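Local coordinates for polyporopepsin (Irpex lacteus, PDB 1WKR), which cleaves peptide bonds as a pepsin-family aspartic endopeptidase with milk-clotting activity and broad specificity, at residues T201-S205 with I220-A224; T207-T213 with L304-L310; F312-Y317 with L329-T335. All coordinates share one frame; numbering follows the deposited sequence.

Interaction 1 of 3, residues T201-S205 with I220-A224; sequences TSILS and IASDA
I203 and L204 meet I220, A221 and A224 mainly through aliphatic carbon. The CB methyl of A224 is the central point. CD1 of L204 lies 3.7 Å from A224 CB. The same L204 methyl reaches A221 CB at a longer 4.2 Å, so one branch of the leucine rests on both alanines. The L204 side chain gets there because CG stands anti to the backbone N (chi1 -173°). I203 uses its short branch. Its CG2 lies 3.8 Å from I220 CD1, the end of an extended chain, and the two isoleucines meet at a slant. I203 CG2 also touches A224 CB, more loosely. I203 O sits 3.2 Å from A224 CB, a snug fit of carbonyl against methyl.

The polar part is small. A bent, at most weak CA-H...O contact runs from A224 CA to I203 O, with an angle at the hydrogen of 121°. A water donates a hydrogen bond to I203 O at 2.8 Å. It also gives a weak one to D223 OD2, so it links the loop to the helix. D223 OD2 has a second partner in S300 OG.

The contact packs the bend at I203-L204 against the first turn of helix 222-232, with A221 as N-cap residue. I203 and L204 form a classic beta bulge opposite I195 of strand 190-197. I195 also touches I220, and Y197 packs on I203. From the helix side, K227 lies against I203 and F225 against I220. The bulged edge of the sheet is thus joined to the helix start, away from the active site.

Interaction 2 of 3, residues T207-T213 with L304-L310; sequences TAGIVDT and LDFINGL
L304 begins the contact with its CD1 methyl, 3.9 Å from I210 CG2. D305 follows and grips two residues. Its backbone N donates to A208 O at 2.8 Å. Its OD2 accepts from T207 OG1 at 2.7 Å, with the hydroxyl above the carboxylate plane. G301 N also donates to OD2, and E302 N to OD1, so several bonds hold this carboxylate.

F306 turns its ring over the opposite backbone. With chi1 at 64°, CG lies between the backbone N and the carbonyl carbon, and G209 CA lies directly over one ring face. It is 3.3 Å from the ring centroid, 13° off the normal, a close CH-pi contact. T207 O lies at the ring edge. F306 O accepts from I210 N.

I307 lies alongside I210, and their CG1 atoms are 3.9 Å apart. Its CG2 presses on CB of the catalytic D212 at 3.5 Å. N308 continues the parallel pairing. Its N donates to I210 O, and its O accepts from D212 N in a nearly straight bond (174°). These bonds fix the backbone that carries D212. The N308 amide NH2 is bonded to Q193. G309 CA adds a CA-H...O contact to D212 O, 3.2 Å long. L310 CB then lies against T213 O.

D212 bonds to the bound peptide through OD2 and lies close to D32, the other catalytic aspartate. D212-T213-G214 is the Asp-Thr-Gly motif of the A1 family. T213 OG1 bonds V31 O and T33 N, the fireman's grip between the two catalytic loops. Strand 207-211 runs between parallel strand 306-308 and antiparallel strand 190-197. Strand 218-220 pairs with the far side of 306-308, and helix 310-313 packs L313 against V211 and T213.

Interaction 3 of 3, residues F312-Y317 with L329-T335; sequences FLERFY and LATTSFT
R315 CG is anti to its carbonyl carbon (chi1 -59°), and a bend at chi2 (-65°) carries the guanidinium to T335. T335 OG1 is anti to its own carbonyl carbon (chi1 -60°), which directs it at R315 O. T335 OG1 donates to R315 O at 2.7 Å. R315 NH1 donates to T335 O at 3.0 Å; that oxygen lies in the guanidinium plane, while NH1 sits above the carbonyl plane. NH1 also bonds A337 O, and NH2 bonds N270 OD1.

Y317 and A330 form an antiparallel hydrogen-bonded pair at the open end of hairpin 316-321/326-331, with Y317 N to A330 O at 2.8 Å and a return bond from A330 N. Strand 316-321 also pairs with strand 142-146 of the N-terminal half. L329 splits its branches: CD2 meets the edge of the F312 ring at 3.7 Å, and CD1 meets F316 CB at 3.8 Å.

T332 OG1 accepts from F334 N in an ST turn, and a water links it to E314 O. T335 OG1 also accepts from T332 N. One hydroxyl thus ties the turn after the hairpin to the R315 carbonyl, and the arginine charge is probably steadied by T335 O, A337 O and N270 OD1.

How the interactions relate
Interactions 1 and 2 alternate along the chain and reach the same sheet, with centres about 13 Å apart. They touch: A221 N probably bonds to D305 O, and L204 CD2 packs on F306 CD2. Interaction 3 follows both. Its centre lies about 15 Å from that of interaction 2, and L313 joins them by packing on T213 and V211. Strand 306-308 leads straight into helix 310-313, which leads on to the hairpin 316-321 and 326-331. Interactions 1 and 3 do not touch; their nearest atoms are about 9 Å apart. Interaction 2 thus touches both others, and it carries D212 to the cleft of this pepsin-like fold, where D32 of the N-terminal half meets it.

Interaction 1 of 3, residues T201-S205 with I220-A224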
loop_
_atom_site.group_PDB
_atom_site.type_symbol
_atom_site.label_atom_id
_atom_site.label_comp_id
_atom_site.label_asym_id
_atom_site.label_seq_id
_atom_site.Cartn_x
_atom_site.Cartn_y
_atom_site.Cartn_z
ATOM N N THR A 201 5.473 21.120 16.982
ATOM C CA THR A 201 6.632 20.186 16.975
ATOM C C THR A 201 6.849 19.663 15.601
ATOM O O THR A 201 6.112 18.772 15.121
ATOM C CB THR A 201 6.451 19.060 17.978
ATOM O OG1 THR A 201 6.203 19.673 19.296
ATOM C CG2 THR A 201 7.657 18.196 18.111
ATOM N N SER A 202 7.906 20.056 14.909
ATOM C CA SER A 202 8.208 19.461 13.605
ATOM C C SER A 202 8.669 18.030 13.769
ATOM O O SER A 202 9.416 17.705 14.696
ATOM C CB SER A 202 9.333 20.313 12.896
ATOM O OG SER A 202 9.581 19.711 11.604
ATOM N N ILE A 203 8.212 17.156 12.950
ATOM C CA ILE A 203 8.629 15.748 12.892
ATOM C C ILE A 203 9.486 15.491 11.638
ATOM O O ILE A 203 10.569 14.970 11.740
ATOM C CB ILE A 203 7.419 14.828 13.000
ATOM C CG1 ILE A 203 6.682 14.999 14.320
ATOM C CG2 ILE A 203 7.866 13.360 12.757
ATOM C CD1 ILE A 203 7.543 14.622 15.574
ATOM N N LEU A 204 8.955 15.837 10.454
ATOM C CA LEU A 204 9.625 15.628 9.196
ATOM C C LEU A 204 9.471 16.864 8.378
ATOM O O LEU A 204 8.320 17.193 7.985
ATOM C CB LEU A 204 9.057 14.398 8.502
ATOM C CG LEU A 204 9.814 13.984 7.209
ATOM C CD1 LEU A 204 11.174 13.351 7.539
ATOM C CD2 LEU A 204 8.998 12.961 6.435
ATOM N N SER A 205 10.534 17.559 8.051
ATOM C CA SER A 205 10.468 18.716 7.200
ATOM C C SER A 205 10.107 18.322 5.761
ATOM O O SER A 205 10.425 17.165 5.350
ATOM C CB SER A 205 11.849 19.463 7.183
ATOM O OG SER A 205 12.261 19.760 8.561
ATOM N N ILE A 220 8.673 6.631 8.871
ATOM C CA ILE A 220 9.340 7.939 8.704
ATOM C C ILE A 220 10.817 7.816 8.909
ATOM O O ILE A 220 11.294 6.927 9.638
ATOM C CB ILE A 220 8.685 9.016 9.665
ATOM C CG1 ILE A 220 8.833 8.595 11.150
ATOM C CG2 ILE A 220 7.228 9.189 9.282
ATOM C CD1 ILE A 220 8.232 9.617 12.115
ATOM N N ALA A 221 11.560 8.686 8.252
ATOM C CA ALA A 221 13.026 8.669 8.338
ATOM C C ALA A 221 13.513 8.626 9.782
ATOM O O ALA A 221 12.847 9.143 10.661
ATOM C CB ALA A 221 13.610 9.906 7.644
ATOM N N SER A 222 14.669 8.027 9.985
ATOM C CA SER A 222 15.127 7.758 11.367
ATOM C C SER A 222 15.256 8.952 12.235
ATOM O O SER A 222 14.952 8.880 13.423
ATOM C CB SER A 222 16.506 7.010 11.263
ATOM O OG SER A 222 16.378 5.823 10.493
ATOM N N ASP A 223 15.729 10.083 11.678
ATOM C CA ASP A 223 15.796 11.286 12.457
ATOM C C ASP A 223 14.447 11.833 12.846
ATOM O O ASP A 223 14.236 12.374 13.952
ATOM C CB ASP A 223 16.640 12.370 11.699
ATOM C CG ASP A 223 16.267 12.553 10.245
ATOM O OD1 ASP A 223 16.085 11.597 9.473
ATOM O OD2 ASP A 223 16.129 13.717 9.770
ATOM N N ALA A 224 13.417 11.656 11.973
ATOM C CA ALA A 224 12.045 12.017 12.292
ATOM C C ALA A 224 11.441 11.062 13.302
ATOM O O ALA A 224 10.729 11.503 14.220
ATOM C CB ALA A 224 11.244 11.960 10.987
HETATM O O HOH W 1 13.298 15.067 10.941
#

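Interaction 2 of 3, residues T207-T213 with L304-L310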
loop_
_atom_site.group_PDB
_atom_site.type_symbol
_atom_site.label_atom_id
_atom_site.label_comp_id
_atom_site.label_asym_id
_atom_site.label_seq_id
_atom_site.Cartn_x
_atom_site.Cartn_y
_atom_site.Cartn_z
ATOM N N THR A 207 9.694 17.009 2.356
ATOM C CA THR A 207 10.614 16.067 1.673
ATOM C C THR A 207 9.789 15.068 0.857
ATOM O O THR A 207 8.558 15.078 0.895
ATOM C CB THR A 207 11.476 15.345 2.726
ATOM O OG1 THR A 207 12.534 14.677 2.056
ATOM C CG2 THR A 207 10.664 14.309 3.581
ATOM N N ALA A 208 10.492 14.197 0.153
ATOM C CA ALA A 208 9.869 13.229 -0.729
ATOM C C ALA A 208 9.728 11.867 -0.044
ATOM O O ALA A 208 10.592 11.472 0.753
ATOM C CB ALA A 208 10.721 13.074 -2.025
ATOM N N GLY A 209 8.702 11.122 -0.449
ATOM C CA GLY A 209 8.428 9.766 0.051
ATOM C C GLY A 209 7.309 9.172 -0.738
ATOM O O GLY A 209 6.947 9.719 -1.808
ATOM N N ILE A 210 6.768 8.048 -0.309
ATOM C CA ILE A 210 5.795 7.339 -1.126
ATOM C C ILE A 210 4.551 6.954 -0.371
ATOM O O ILE A 210 4.536 6.948 0.863
ATOM C CB ILE A 210 6.428 6.085 -1.804
ATOM C CG1 ILE A 210 6.651 4.941 -0.792
ATOM C CG2 ILE A 210 7.737 6.464 -2.516
ATOM C CD1 ILE A 210 7.083 3.614 -1.424
ATOM N N VAL A 211 3.496 6.678 -1.122
ATOM C CA VAL A 211 2.200 6.196 -0.585
ATOM C C VAL A 211 2.069 4.769 -1.003
ATOM O O VAL A 211 2.037 4.462 -2.217
ATOM C CB VAL A 211 1.060 7.086 -1.113
ATOM C CG1 VAL A 211 -0.265 6.583 -0.528
ATOM C CG2 VAL A 211 1.287 8.552 -0.783
ATOM N N ASP A 212 2.002 3.868 -0.040
ATOM C CA ASP A 212 2.182 2.437 -0.326
ATOM C C ASP A 212 1.172 1.617 0.483
ATOM O O ASP A 212 1.344 1.398 1.676
ATOM C CB ASP A 212 3.617 2.025 -0.004
ATOM C CG ASP A 212 3.874 0.630 -0.390
ATOM O OD1 ASP A 212 3.032 -0.063 -1.003
ATOM O OD2 ASP A 212 5.041 0.098 -0.100
ATOM N N THR A 213 0.182 1.063 -0.211
ATOM C CA THR A 213 -0.775 0.157 0.402
ATOM C C THR A 213 -0.133 -1.095 0.970
ATOM O O THR A 213 -0.735 -1.740 1.829
ATOM C CB THR A 213 -1.858 -0.268 -0.609
ATOM O OG1 THR A 213 -1.225 -0.895 -1.742
ATOM C CG2 THR A 213 -2.702 0.931 -1.127
ATOM N N LEU A 304 13.677 9.591 -0.489
ATOM C CA LEU A 304 12.544 8.678 -0.195
ATOM C C LEU A 304 12.637 8.544 1.318
ATOM O O LEU A 304 13.409 7.688 1.839
ATOM C CB LEU A 304 12.706 7.373 -0.976
ATOM C CG LEU A 304 11.405 6.605 -1.079
ATOM C CD1 LEU A 304 11.520 5.469 -2.133
ATOM C CD2 LEU A 304 10.907 6.054 0.213
ATOM N N ASP A 305 11.860 9.346 2.020
ATOM C CA ASP A 305 12.104 9.598 3.455
ATOM C C ASP A 305 10.897 9.268 4.315
ATOM O O ASP A 305 10.897 9.539 5.534
ATOM C CB ASP A 305 12.489 11.063 3.634
ATOM C CG ASP A 305 13.797 11.474 2.989
ATOM O OD1 ASP A 305 14.601 10.595 2.564
ATOM O OD2 ASP A 305 14.063 12.698 2.937
ATOM N N PHE A 306 9.860 8.730 3.692
ATOM C CA PHE A 306 8.680 8.257 4.421
ATOM C C PHE A 306 7.908 7.268 3.541
ATOM O O PHE A 306 8.056 7.332 2.299
ATOM C CB PHE A 306 7.743 9.454 4.872
ATOM C CG PHE A 306 7.161 10.208 3.701
ATOM C CD1 PHE A 306 6.046 9.761 3.015
ATOM C CD2 PHE A 306 7.756 11.400 3.269
ATOM C CE1 PHE A 306 5.514 10.440 1.954
ATOM C CE2 PHE A 306 7.218 12.104 2.207
ATOM C CZ PHE A 306 6.118 11.635 1.554
ATOM N N ILE A 307 7.112 6.473 4.200
ATOM C CA ILE A 307 6.116 5.607 3.498
ATOM C C ILE A 307 4.800 5.825 4.243
ATOM O O ILE A 307 4.666 5.408 5.413
ATOM C CB ILE A 307 6.508 4.132 3.448
ATOM C CG1 ILE A 307 7.856 3.945 2.762
ATOM C CG2 ILE A 307 5.424 3.367 2.715
ATOM C CD1 ILE A 307 8.387 2.531 2.706
ATOM N N ASN A 308 3.815 6.412 3.563
ATOM C CA ASN A 308 2.444 6.480 4.106
ATOM C C ASN A 308 1.805 5.134 3.768
ATOM O O ASN A 308 1.412 4.883 2.614
ATOM C CB ASN A 308 1.661 7.643 3.511
ATOM C CG ASN A 308 2.226 9.001 3.832
ATOM O OD1 ASN A 308 3.104 9.176 4.681
ATOM N ND2 ASN A 308 1.709 10.027 3.141
ATOM N N GLY A 309 1.724 4.251 4.767
ATOM C CA GLY A 309 1.304 2.865 4.567
ATOM C C GLY A 309 -0.125 2.606 4.823
ATOM O O GLY A 309 -0.956 3.515 4.928
ATOM N N LEU A 310 -0.450 1.308 4.874
ATOM C CA LEU A 310 -1.838 0.848 5.106
ATOM C C LEU A 310 -2.470 1.500 6.305
ATOM O O LEU A 310 -3.629 1.870 6.246
ATOM C CB LEU A 310 -1.754 -0.702 5.302
ATOM C CG LEU A 310 -3.056 -1.418 5.630
ATOM C CD1 LEU A 310 -2.901 -2.886 5.204
ATOM C CD2 LEU A 310 -3.388 -1.362 7.117
#

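Interaction 3 of 3, residues F312-Y317 with L329-T335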
loop_
_atom_site.group_PDB
_atom_site.type_symbol
_atom_site.label_atom_id
_atom_site.label_comp_id
_atom_site.label_asym_id
_atom_site.label_seq_id
_atom_site.Cartn_x
_atom_site.Cartn_y
_atom_site.Cartn_z
ATOM N N PHE A 312 -1.960 4.438 7.552
ATOM C CA PHE A 312 -2.354 5.787 7.196
ATOM C C PHE A 312 -3.582 5.744 6.287
ATOM O O PHE A 312 -4.563 6.513 6.491
ATOM C CB PHE A 312 -1.152 6.452 6.471
ATOM C CG PHE A 312 -1.419 7.860 5.951
ATOM C CD1 PHE A 312 -1.910 8.064 4.667
ATOM C CD2 PHE A 312 -1.129 8.977 6.713
ATOM C CE1 PHE A 312 -2.119 9.330 4.171
ATOM C CE2 PHE A 312 -1.344 10.270 6.191
ATOM C CZ PHE A 312 -1.866 10.410 4.926
ATOM N N LEU A 313 -3.579 4.858 5.294
ATOM C CA LEU A 313 -4.649 4.788 4.308
ATOM C C LEU A 313 -5.929 4.234 4.843
ATOM O O LEU A 313 -6.995 4.403 4.255
ATOM C CB LEU A 313 -4.159 3.983 3.111
ATOM C CG LEU A 313 -2.970 4.620 2.385
ATOM C CD1 LEU A 313 -2.359 3.660 1.384
ATOM C CD2 LEU A 313 -3.381 5.914 1.699
ATOM N N GLU A 314 -5.916 3.562 6.027
ATOM C CA GLU A 314 -7.151 3.229 6.706
ATOM C C GLU A 314 -7.966 4.460 7.097
ATOM O O GLU A 314 -9.153 4.354 7.394
ATOM C CB GLU A 314 -6.892 2.355 7.933
ATOM C CG GLU A 314 -6.534 0.913 7.620
ATOM C CD GLU A 314 -6.118 0.125 8.826
ATOM O OE1 GLU A 314 -5.329 0.683 9.633
ATOM O OE2 GLU A 314 -6.519 -1.020 9.000
ATOM N N ARG A 315 -7.310 5.623 7.117
ATOM C CA ARG A 315 -7.939 6.884 7.513
ATOM C C ARG A 315 -8.136 7.857 6.369
ATOM O O ARG A 315 -8.780 8.894 6.589
ATOM C CB ARG A 315 -7.130 7.521 8.621
ATOM C CG ARG A 315 -6.964 6.671 9.877
ATOM C CD ARG A 315 -8.263 6.409 10.592
ATOM N NE ARG A 315 -8.149 5.524 11.774
ATOM C CZ ARG A 315 -8.647 5.814 12.945
ATOM N NH1 ARG A 315 -9.153 7.005 13.289
ATOM N NH2 ARG A 315 -8.576 4.861 13.914
ATOM N N PHE A 316 -7.603 7.601 5.172
ATOM C CA PHE A 316 -7.686 8.523 4.037
ATOM C C PHE A 316 -7.941 7.772 2.791
ATOM O O PHE A 316 -7.276 6.746 2.499
ATOM C CB PHE A 316 -6.399 9.347 3.935
ATOM C CG PHE A 316 -6.157 10.187 5.180
ATOM C CD1 PHE A 316 -6.890 11.352 5.379
ATOM C CD2 PHE A 316 -5.247 9.797 6.142
ATOM C CE1 PHE A 316 -6.748 12.081 6.509
ATOM C CE2 PHE A 316 -5.104 10.575 7.295
ATOM C CZ PHE A 316 -5.858 11.678 7.466
ATOM N N TYR A 317 -8.834 8.260 1.960
ATOM C CA TYR A 317 -9.092 7.707 0.620
ATOM C C TYR A 317 -7.949 8.146 -0.303
ATOM O O TYR A 317 -7.519 9.313 -0.214
ATOM C CB TYR A 317 -10.415 8.269 0.091
ATOM C CG TYR A 317 -10.902 7.651 -1.197
ATOM C CD1 TYR A 317 -11.245 6.298 -1.254
ATOM C CD2 TYR A 317 -11.093 8.412 -2.348
ATOM C CE1 TYR A 317 -11.758 5.710 -2.406
ATOM C CE2 TYR A 317 -11.656 7.833 -3.485
ATOM C CZ TYR A 317 -11.965 6.528 -3.500
ATOM O OH TYR A 317 -12.538 5.943 -4.653
ATOM N N LEU A 329 -5.767 12.622 -2.200
ATOM C CA LEU A 329 -6.138 12.171 -0.856
ATOM C C LEU A 329 -7.364 12.907 -0.396
ATOM O O LEU A 329 -7.566 14.107 -0.718
ATOM C CB LEU A 329 -4.989 12.410 0.139
ATOM C CG LEU A 329 -4.828 11.586 1.258
ATOM C CD1 LEU A 329 -4.327 10.135 0.901
ATOM C CD2 LEU A 329 -3.883 12.112 2.342
ATOM N N ALA A 330 -8.181 12.212 0.397
ATOM C CA ALA A 330 -9.393 12.802 1.014
ATOM C C ALA A 330 -9.608 12.152 2.344
ATOM O O ALA A 330 -9.208 10.979 2.613
ATOM C CB ALA A 330 -10.629 12.610 0.137
ATOM N N THR A 331 -10.244 12.882 3.275
ATOM C CA THR A 331 -10.809 12.316 4.482
ATOM C C THR A 331 -11.898 11.312 4.151
ATOM O O THR A 331 -12.384 11.245 3.031
ATOM C CB THR A 331 -11.351 13.415 5.406
ATOM O OG1 THR A 331 -12.309 14.224 4.663
ATOM C CG2 THR A 331 -10.251 14.387 5.921
ATOM N N THR A 332 -12.279 10.553 5.166
ATOM C CA THR A 332 -13.390 9.583 5.062
ATOM C C THR A 332 -14.219 9.692 6.347
ATOM O O THR A 332 -13.819 10.331 7.337
ATOM C CB THR A 332 -12.881 8.152 4.872
ATOM O OG1 THR A 332 -12.486 7.653 6.176
ATOM C CG2 THR A 332 -11.666 8.073 3.953
ATOM N N SER A 333 -15.322 8.972 6.336
ATOM C CA SER A 333 -16.140 8.897 7.560
ATOM C C SER A 333 -15.394 8.203 8.677
ATOM O O SER A 333 -15.874 8.300 9.836
ATOM C CB SER A 333 -17.423 8.163 7.259
ATOM O OG SER A 333 -17.166 6.761 6.996
ATOM N N PHE A 334 -14.285 7.533 8.449
ATOM C CA PHE A 334 -13.510 6.841 9.501
ATOM C C PHE A 334 -12.260 7.638 9.870
ATOM O O PHE A 334 -11.543 7.158 10.774
ATOM C CB PHE A 334 -13.124 5.429 9.012
ATOM C CG PHE A 334 -14.301 4.564 8.784
ATOM C CD1 PHE A 334 -14.848 3.882 9.852
ATOM C CD2 PHE A 334 -14.857 4.368 7.524
ATOM C CE1 PHE A 334 -16.029 3.023 9.645
ATOM C CE2 PHE A 334 -15.970 3.554 7.331
ATOM C CZ PHE A 334 -16.552 2.944 8.370
ATOM N N THR A 335 -11.951 8.787 9.280
ATOM C CA THR A 335 -10.739 9.473 9.669
ATOM C C THR A 335 -10.701 9.704 11.175
ATOM O O THR A 335 -9.655 9.522 11.820
ATOM C CB THR A 335 -10.651 10.808 8.934
ATOM O OG1 THR A 335 -10.643 10.548 7.509
ATOM C CG2 THR A 335 -9.373 11.578 9.287
HETATM O O HOH W 2 -11.344 5.170 6.017
#